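Local coordinates for fructooligosaccharide ABC transporter substrate-binding protein FusA (Streptococcus pneumoniae, PDB 5G5Y), which binds short- and long-chain fructooligosaccharides, with a preference for tetrasaccharides and larger, and delivers them to an ABC importer, at residues T157-L160 with I161-L164; I435-I438 with E439-N443; I481-K484 with Y485-Y489. All coordinates share one frame; numbering follows the deposited sequence.

All three contacts are short runs of about two turns within single helices, each held by i to i+4 backbone hydrogen bonds; they differ in what the side chains add. Contact 1, on helix 157-169, is the most buried and has leucine packing on one side and a long salt bridge on the other; its centre lies about 36 Å from that of contact 2 and 40 Å from that of contact 3. Contacts 2 and 3 are partly buried and belong to helices 429-455 and 475-492, which pack against each other where I435 CD1 lies 3.7 Å from I481 CG2. On its exposed side contact 2 binds zinc, whereas contact 3 pairs an amide with a carboxylate.

Contact 1: residues T157-L160 with I161-L164; sequences TDDL and IKVL
The carbonyl oxygen of L160 takes the amide of L164 at 2.9 Å (L160 O to L164 N), with the N-H pointing almost straight at it (165°). The L164 side chain folds over the same oxygen, with L164 CG 3.2 Å from L160 O. The three preceding bonds follow the same i to i+4 pattern: V163 N bonds to D159 O, K162 N to D158 O and I161 N to T157 O, the bond to D158 O being the longest of the four at 3.3 Å.

On the buried side the two leucines meet through their branches, L160 CG lying 3.9 Å from L164 CD1. L160 turns its CG away from its own nitrogen (chi1 179°), and the branched ends converge across one turn. Both rest on V266 of strand 264-269. I161 and L164 also reach L237 of helix 225-239, while T157 and I161 meet F233 of that helix. The L164 side chain is about 9 Å from that of E180, a ligand of the first calcium site.

The polar side carries a weaker pairing. K162 runs back along the helix and bends at its last torsion (chi4 89°), which brings NZ to 3.7 Å from D159 OD1, a long salt bridge. The other carboxylate oxygen, D159 OD2, is hydrogen-bonded to K155 N, and D159 N to T156 OG1; K155 and T156 both lie just ahead of the helix. D158 OD2 remains 5.5 Å from K162 NZ, too far for contact, though a weak attraction between the opposite charges is possible.

The chemistry thus divides an amphipathic helix: the apolar side fixes it to sheet and helix, whereas D159 is held mainly at the helix start and its long pairing with K162 probably contributes only modestly.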
loop_
_atom_site.group_PDB
_atom_site.type_symbol
_atom_site.label_atom_id
_atom_site.label_comp_id
_atom_site.label_asym_id
_atom_site.label_seq_id
_atom_site.Cartn_x
_atom_site.Cartn_y
_atom_site.Cartn_z
ATOM N N THR A 157 -23.992 0.694 14.181
ATOM C CA THR A 157 -23.071 1.205 15.175
ATOM C C THR A 157 -23.638 1.090 16.608
ATOM O O THR A 157 -22.878 0.815 17.544
ATOM C CB THR A 157 -22.631 2.653 14.860
ATOM O OG1 THR A 157 -23.763 3.507 14.668
ATOM C CG2 THR A 157 -21.783 2.623 13.573
ATOM N N ASP A 158 -24.940 1.291 16.758
ATOM C CA ASP A 158 -25.588 1.115 18.084
ATOM C C ASP A 158 -25.552 -0.353 18.541
ATOM O O ASP A 158 -25.272 -0.607 19.704
ATOM C CB ASP A 158 -27.010 1.673 18.083
ATOM C CG ASP A 158 -27.060 3.181 18.348
ATOM O OD1 ASP A 158 -25.997 3.822 18.540
ATOM O OD2 ASP A 158 -28.176 3.740 18.385
ATOM N N ASP A 159 -25.771 -1.309 17.624
ATOM C CA ASP A 159 -25.575 -2.753 17.928
ATOM C C ASP A 159 -24.180 -3.060 18.385
ATOM O O ASP A 159 -23.972 -3.872 19.327
ATOM C CB ASP A 159 -25.802 -3.670 16.712
ATOM C CG ASP A 159 -27.223 -3.722 16.241
ATOM O OD1 ASP A 159 -28.141 -3.372 17.012
ATOM O OD2 ASP A 159 -27.415 -4.130 15.061
ATOM N N LEU A 160 -23.197 -2.435 17.738
ATOM C CA LEU A 160 -21.809 -2.656 18.109
ATOM C C LEU A 160 -21.571 -2.214 19.543
ATOM O O LEU A 160 -20.893 -2.887 20.284
ATOM C CB LEU A 160 -20.841 -1.915 17.165
ATOM C CG LEU A 160 -19.349 -2.040 17.470
ATOM C CD1 LEU A 160 -18.863 -3.503 17.448
ATOM C CD2 LEU A 160 -18.532 -1.176 16.542
ATOM N N ILE A 161 -22.101 -1.064 19.935
ATOM C CA ILE A 161 -21.938 -0.639 21.328
ATOM C C ILE A 161 -22.484 -1.750 22.288
ATOM O O ILE A 161 -21.788 -2.126 23.226
ATOM C CB ILE A 161 -22.627 0.699 21.601
ATOM C CG1 ILE A 161 -21.900 1.839 20.877
ATOM C CG2 ILE A 161 -22.630 0.994 23.099
ATOM C CD1 ILE A 161 -22.672 3.143 20.849
ATOM N N LYS A 162 -23.675 -2.287 21.992
ATOM C CA LYS A 162 -24.328 -3.333 22.830
ATOM C C LYS A 162 -23.493 -4.607 22.886
ATOM O O LYS A 162 -23.255 -5.160 23.945
ATOM C CB LYS A 162 -25.752 -3.662 22.336
ATOM C CG LYS A 162 -26.753 -2.501 22.387
ATOM C CD LYS A 162 -28.163 -2.931 21.975
ATOM C CE LYS A 162 -29.056 -1.752 21.554
ATOM N NZ LYS A 162 -28.950 -1.416 20.091
ATOM N N VAL A 163 -22.965 -5.037 21.747
ATOM C CA VAL A 163 -22.042 -6.163 21.715
ATOM C C VAL A 163 -20.759 -5.941 22.502
ATOM O O VAL A 163 -20.276 -6.852 23.206
ATOM C CB VAL A 163 -21.727 -6.547 20.236
ATOM C CG1 VAL A 163 -20.481 -7.391 20.103
ATOM C CG2 VAL A 163 -22.922 -7.253 19.660
ATOM N N LEU A 164 -20.152 -4.758 22.364
ATOM C CA LEU A 164 -18.940 -4.491 23.112
ATOM C C LEU A 164 -19.198 -4.481 24.644
ATOM O O LEU A 164 -18.345 -4.908 25.424
ATOM C CB LEU A 164 -18.313 -3.155 22.676
ATOM C CG LEU A 164 -17.869 -3.104 21.195
ATOM C CD1 LEU A 164 -17.447 -1.701 20.835
ATOM C CD2 LEU A 164 -16.757 -4.080 20.878
#

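Contact 2: residues I435-I438 with E439-N443; sequences IAHI and EADMN. With ZN (zinc ion), chain H.
H437 and D441, one turn apart on helix 429-455, form an i, i+4 zinc site. The imidazole binds through H437 NE2 at 2.0 Å from the zinc ion, and the carboxylate through D441 OD2 at the same distance. D441 OD1 stays 3.1 Å from the metal, which makes the aspartate a one-oxygen ligand. D441 CG lies at the edge of the imidazole in its plane, yet the carboxylate is turned almost square to the ring, the two planes being 88° apart. Different first torsions make the chelate possible: H437 carries its ring anti to the backbone N (chi1 178°) and so forward along the helix, while D441 keeps CG beside its own nitrogen (chi1 -77°) and leans back. Both residues also touch a crystal neighbour, consistent with a zinc site at or near a lattice contact.

The helical backbone bonds run through the same turn, with D441 N donating to H437 O. I438 O is shared: M442 N reaches it at 2.8 Å, and D441 N adds a weak second bond at 3.2 Å. The M442 side chain takes the crowded position between its backbone N and carbonyl carbon, and its terminal CE comes to 3.9 Å from I438 CG2.

E439 extends back over the previous turn until OE2 lies 3.4 Å from I435 CG2; that oxygen is hydrogen-bonded to Y478 OH. Y478 belongs to helix 475-492, against which I435 and I438 also pack. D441 and M442 touch Y473 in the loop before that helix, and the M442 side chain comes within about 4 Å of that of F220, on strand 218-220, a residue of the second calcium site.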
loop_
_atom_site.group_PDB
_atom_site.type_symbol
_atom_site.label_atom_id
_atom_site.label_comp_id
_atom_site.label_asym_id
_atom_site.label_seq_id
_atom_site.Cartn_x
_atom_site.Cartn_y
_atom_site.Cartn_z
ATOM N N ILE A 435 3.286 20.911 -0.324
ATOM C CA ILE A 435 2.461 19.833 0.231
ATOM C C ILE A 435 3.165 19.179 1.432
ATOM O O ILE A 435 2.529 18.949 2.457
ATOM C CB ILE A 435 2.116 18.810 -0.900
ATOM C CG1 ILE A 435 1.180 19.443 -1.939
ATOM C CG2 ILE A 435 1.524 17.482 -0.401
ATOM C CD1 ILE A 435 -0.153 19.949 -1.425
ATOM N N ALA A 436 4.474 18.951 1.320
ATOM C CA ALA A 436 5.291 18.386 2.404
ATOM C C ALA A 436 5.267 19.235 3.663
ATOM O O ALA A 436 5.187 18.721 4.790
ATOM C CB ALA A 436 6.735 18.171 1.939
ATOM N N HIS A 437 5.393 20.534 3.474
ATOM C CA HIS A 437 5.330 21.478 4.561
ATOM C C HIS A 437 3.965 21.435 5.250
ATOM O O HIS A 437 3.902 21.347 6.478
ATOM C CB HIS A 437 5.656 22.889 4.051
ATOM C CG HIS A 437 5.588 23.969 5.083
ATOM N ND1 HIS A 437 5.978 25.261 4.805
ATOM C CD2 HIS A 437 5.206 23.974 6.382
ATOM C CE1 HIS A 437 5.839 26.009 5.884
ATOM N NE2 HIS A 437 5.368 25.251 6.854
ATOM N N ILE A 438 2.891 21.508 4.480
ATOM C CA ILE A 438 1.562 21.508 5.056
ATOM C C ILE A 438 1.307 20.223 5.868
ATOM O O ILE A 438 0.758 20.280 6.998
ATOM C CB ILE A 438 0.459 21.772 4.003
ATOM C CG1 ILE A 438 0.590 23.207 3.473
ATOM C CG2 ILE A 438 -0.950 21.620 4.621
ATOM C CD1 ILE A 438 -0.202 23.456 2.204
ATOM N N GLU A 439 1.697 19.092 5.293
ATOM C CA GLU A 439 1.511 17.777 5.961
ATOM C C GLU A 439 2.374 17.668 7.223
ATOM O O GLU A 439 1.921 17.158 8.245
ATOM C CB GLU A 439 1.838 16.626 4.999
ATOM C CG GLU A 439 0.752 16.448 3.947
ATOM C CD GLU A 439 1.124 15.491 2.816
ATOM O OE1 GLU A 439 2.202 14.905 2.846
ATOM O OE2 GLU A 439 0.315 15.318 1.885
ATOM N N ALA A 440 3.603 18.156 7.161
ATOM C CA ALA A 440 4.469 18.168 8.344
ATOM C C ALA A 440 3.849 19.009 9.467
ATOM O O ALA A 440 3.974 18.659 10.620
ATOM C CB ALA A 440 5.863 18.641 8.006
ATOM N N ASP A 441 3.160 20.095 9.129
ATOM C CA ASP A 441 2.531 20.950 10.120
ATOM C C ASP A 441 1.250 20.384 10.660
ATOM O O ASP A 441 0.961 20.520 11.867
ATOM C CB ASP A 441 2.210 22.331 9.535
ATOM C CG ASP A 441 3.446 23.248 9.403
ATOM O OD1 ASP A 441 4.598 22.876 9.746
ATOM O OD2 ASP A 441 3.190 24.383 8.967
ATOM N N MET A 442 0.408 19.837 9.775
ATOM C CA MET A 442 -0.960 19.507 10.190
ATOM C C MET A 442 -1.216 18.042 10.595
ATOM O O MET A 442 -2.093 17.834 11.407
ATOM C CB MET A 442 -2.032 20.014 9.230
ATOM C CG MET A 442 -2.352 19.192 8.032
ATOM S SD MET A 442 -3.772 19.902 7.144
ATOM C CE MET A 442 -3.537 18.864 5.690
ATOM N N ASN A 443 -0.425 17.085 10.102
ATOM C CA ASN A 443 -0.768 15.661 10.256
ATOM C C ASN A 443 -0.797 15.227 11.711
ATOM O O ASN A 443 -1.794 14.630 12.177
ATOM C CB ASN A 443 0.133 14.753 9.411
ATOM C CG ASN A 443 -0.220 14.815 7.926
ATOM O OD1 ASN A 443 -1.181 15.484 7.540
ATOM N ND2 ASN A 443 0.537 14.116 7.101
HETATM ZN ZN ZN H . 4.632 25.785 8.647
#

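Contact 3: residues I481-K484 with Y485-Y489; sequences IKQK and YYDQY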
loop_
_atom_site.group_PDB
_atom_site.type_symbol
_atom_site.label_atom_id
_atom_site.label_comp_id
_atom_site.label_asym_id
_atom_site.label_seq_id
_atom_site.Cartn_x
_atom_site.Cartn_y
_atom_site.Cartn_z
ATOM N N ILE A 481 -4.225 22.687 -4.501
ATOM C CA ILE A 481 -3.159 21.948 -5.175
ATOM C C ILE A 481 -3.626 20.531 -5.579
ATOM O O ILE A 481 -3.435 20.108 -6.733
ATOM C CB ILE A 481 -1.877 21.865 -4.345
ATOM C CG1 ILE A 481 -1.251 23.269 -4.244
ATOM C CG2 ILE A 481 -0.917 20.860 -4.978
ATOM C CD1 ILE A 481 -0.319 23.420 -3.073
ATOM N N LYS A 482 -4.246 19.835 -4.640
ATOM C CA LYS A 482 -4.724 18.476 -4.893
ATOM C C LYS A 482 -5.761 18.465 -6.013
ATOM O O LYS A 482 -5.741 17.595 -6.916
ATOM C CB LYS A 482 -5.254 17.846 -3.605
ATOM C CG LYS A 482 -4.185 17.545 -2.536
ATOM C CD LYS A 482 -3.389 16.296 -2.859
ATOM C CE LYS A 482 -2.285 16.017 -1.839
ATOM N NZ LYS A 482 -1.635 14.701 -2.120
ATOM N N GLN A 483 -6.668 19.442 -5.989
ATOM C CA GLN A 483 -7.690 19.541 -7.019
ATOM C C GLN A 483 -7.072 19.855 -8.366
ATOM O O GLN A 483 -7.513 19.334 -9.371
ATOM C CB GLN A 483 -8.742 20.623 -6.657
ATOM C CG GLN A 483 -9.943 20.646 -7.546
ATOM C CD GLN A 483 -10.825 19.435 -7.352
ATOM O OE1 GLN A 483 -11.339 19.218 -6.268
ATOM N NE2 GLN A 483 -11.057 18.677 -8.421
ATOM N N LYS A 484 -6.061 20.729 -8.399
ATOM C CA LYS A 484 -5.388 21.033 -9.636
ATOM C C LYS A 484 -4.817 19.776 -10.315
ATOM O O LYS A 484 -5.037 19.532 -11.501
ATOM C CB LYS A 484 -4.292 22.080 -9.391
ATOM C CG LYS A 484 -3.462 22.485 -10.609
ATOM C CD LYS A 484 -2.395 23.514 -10.222
ATOM C CE LYS A 484 -1.218 22.864 -9.517
ATOM N NZ LYS A 484 -0.087 23.805 -9.277
ATOM N N TYR A 485 -4.069 18.991 -9.572
ATOM C CA TYR A 485 -3.515 17.768 -10.134
ATOM C C TYR A 485 -4.579 16.722 -10.498
ATOM O O TYR A 485 -4.412 16.007 -11.487
ATOM C CB TYR A 485 -2.446 17.189 -9.220
ATOM C CG TYR A 485 -1.177 17.990 -9.278
ATOM C CD1 TYR A 485 -0.279 17.812 -10.328
ATOM C CD2 TYR A 485 -0.889 18.959 -8.315
ATOM C CE1 TYR A 485 0.871 18.562 -10.414
ATOM C CE2 TYR A 485 0.272 19.704 -8.385
ATOM C CZ TYR A 485 1.141 19.516 -9.452
ATOM O OH TYR A 485 2.305 20.267 -9.565
ATOM N N TYR A 486 -5.659 16.658 -9.722
ATOM C CA TYR A 486 -6.772 15.753 -10.035
ATOM C C TYR A 486 -7.390 16.100 -11.387
ATOM O O TYR A 486 -7.583 15.216 -12.256
ATOM C CB TYR A 486 -7.831 15.754 -8.930
ATOM C CG TYR A 486 -8.918 14.765 -9.244
ATOM C CD1 TYR A 486 -8.716 13.423 -9.022
ATOM C CD2 TYR A 486 -10.125 15.151 -9.832
ATOM C CE1 TYR A 486 -9.676 12.481 -9.334
ATOM C CE2 TYR A 486 -11.117 14.190 -10.148
ATOM C CZ TYR A 486 -10.856 12.845 -9.897
ATOM O OH TYR A 486 -11.736 11.793 -10.187
ATOM N N ASP A 487 -7.663 17.398 -11.578
ATOM C CA ASP A 487 -8.239 17.860 -12.832
ATOM C C ASP A 487 -7.280 17.590 -13.986
ATOM O O ASP A 487 -7.720 17.118 -15.023
ATOM C CB ASP A 487 -8.631 19.352 -12.780
ATOM C CG ASP A 487 -9.719 19.652 -11.724
ATOM O OD1 ASP A 487 -10.430 18.727 -11.243
ATOM O OD2 ASP A 487 -9.881 20.830 -11.377
ATOM N N GLN A 488 -5.992 17.873 -13.827
ATOM C CA GLN A 488 -5.022 17.569 -14.890
ATOM C C GLN A 488 -4.968 16.058 -15.249
ATOM O O GLN A 488 -4.911 15.682 -16.425
ATOM C CB GLN A 488 -3.626 18.054 -14.507
ATOM C CG GLN A 488 -3.456 19.560 -14.552
ATOM C CD GLN A 488 -2.111 20.052 -14.008
ATOM O OE1 GLN A 488 -1.235 19.261 -13.620
ATOM N NE2 GLN A 488 -1.948 21.377 -13.968
ATOM N N TYR A 489 -4.942 15.205 -14.229
ATOM C CA TYR A 489 -5.005 13.748 -14.420
ATOM C C TYR A 489 -6.209 13.305 -15.253
ATOM O O TYR A 489 -6.058 12.489 -16.181
ATOM C CB TYR A 489 -5.016 13.039 -13.066
ATOM C CG TYR A 489 -5.113 11.554 -13.141
ATOM C CD1 TYR A 489 -4.005 10.771 -13.416
ATOM C CD2 TYR A 489 -6.322 10.930 -12.933
ATOM C CE1 TYR A 489 -4.114 9.379 -13.466
ATOM C CE2 TYR A 489 -6.440 9.557 -12.963
ATOM C CZ TYR A 489 -5.336 8.790 -13.236
ATOM O OH TYR A 489 -5.534 7.445 -13.273
#
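The Y485 ring has I481 at its edge: I481 CG2 lies in the ring plane, 3.8 Å from Y485 CE2, and I481 O is also near that plane, 3.2 Å from Y485 CD2. These residues occupy successive turns of helix 475-492, close to the C-terminus of the chain. K484 runs beside the same tyrosine, its CE approaching the ring obliquely at 3.7 Å from Y485 CE2. A bend at chi3 (77°) carries the lysine there, and its ammonium forms a salt bridge with D431 of helix 429-455. Y485 OH is hydrogen-bonded to the same carboxylate oxygen of D431 and to T428 N, so neighbouring charged and phenolic ends converge on one acidic group.

On another side of the helix two flat polar groups meet, the amide of Q483 and the carboxylate of D487, their planes 39° apart. Q483 is also bound outside the turn, OE1 to V218 N and NE2 to G216 O, which fixes the rotation of its amide and ties the helix to the chain near the second calcium site. Backbone bonds accompany this pair, D487 N to Q483 O and Q488 N to K484 O. Q483 NE2 donates to D487 OD1 at 2.9 Å, the oxygen lying in the amide plane but met from above its own carboxylate plane, 35° out of it.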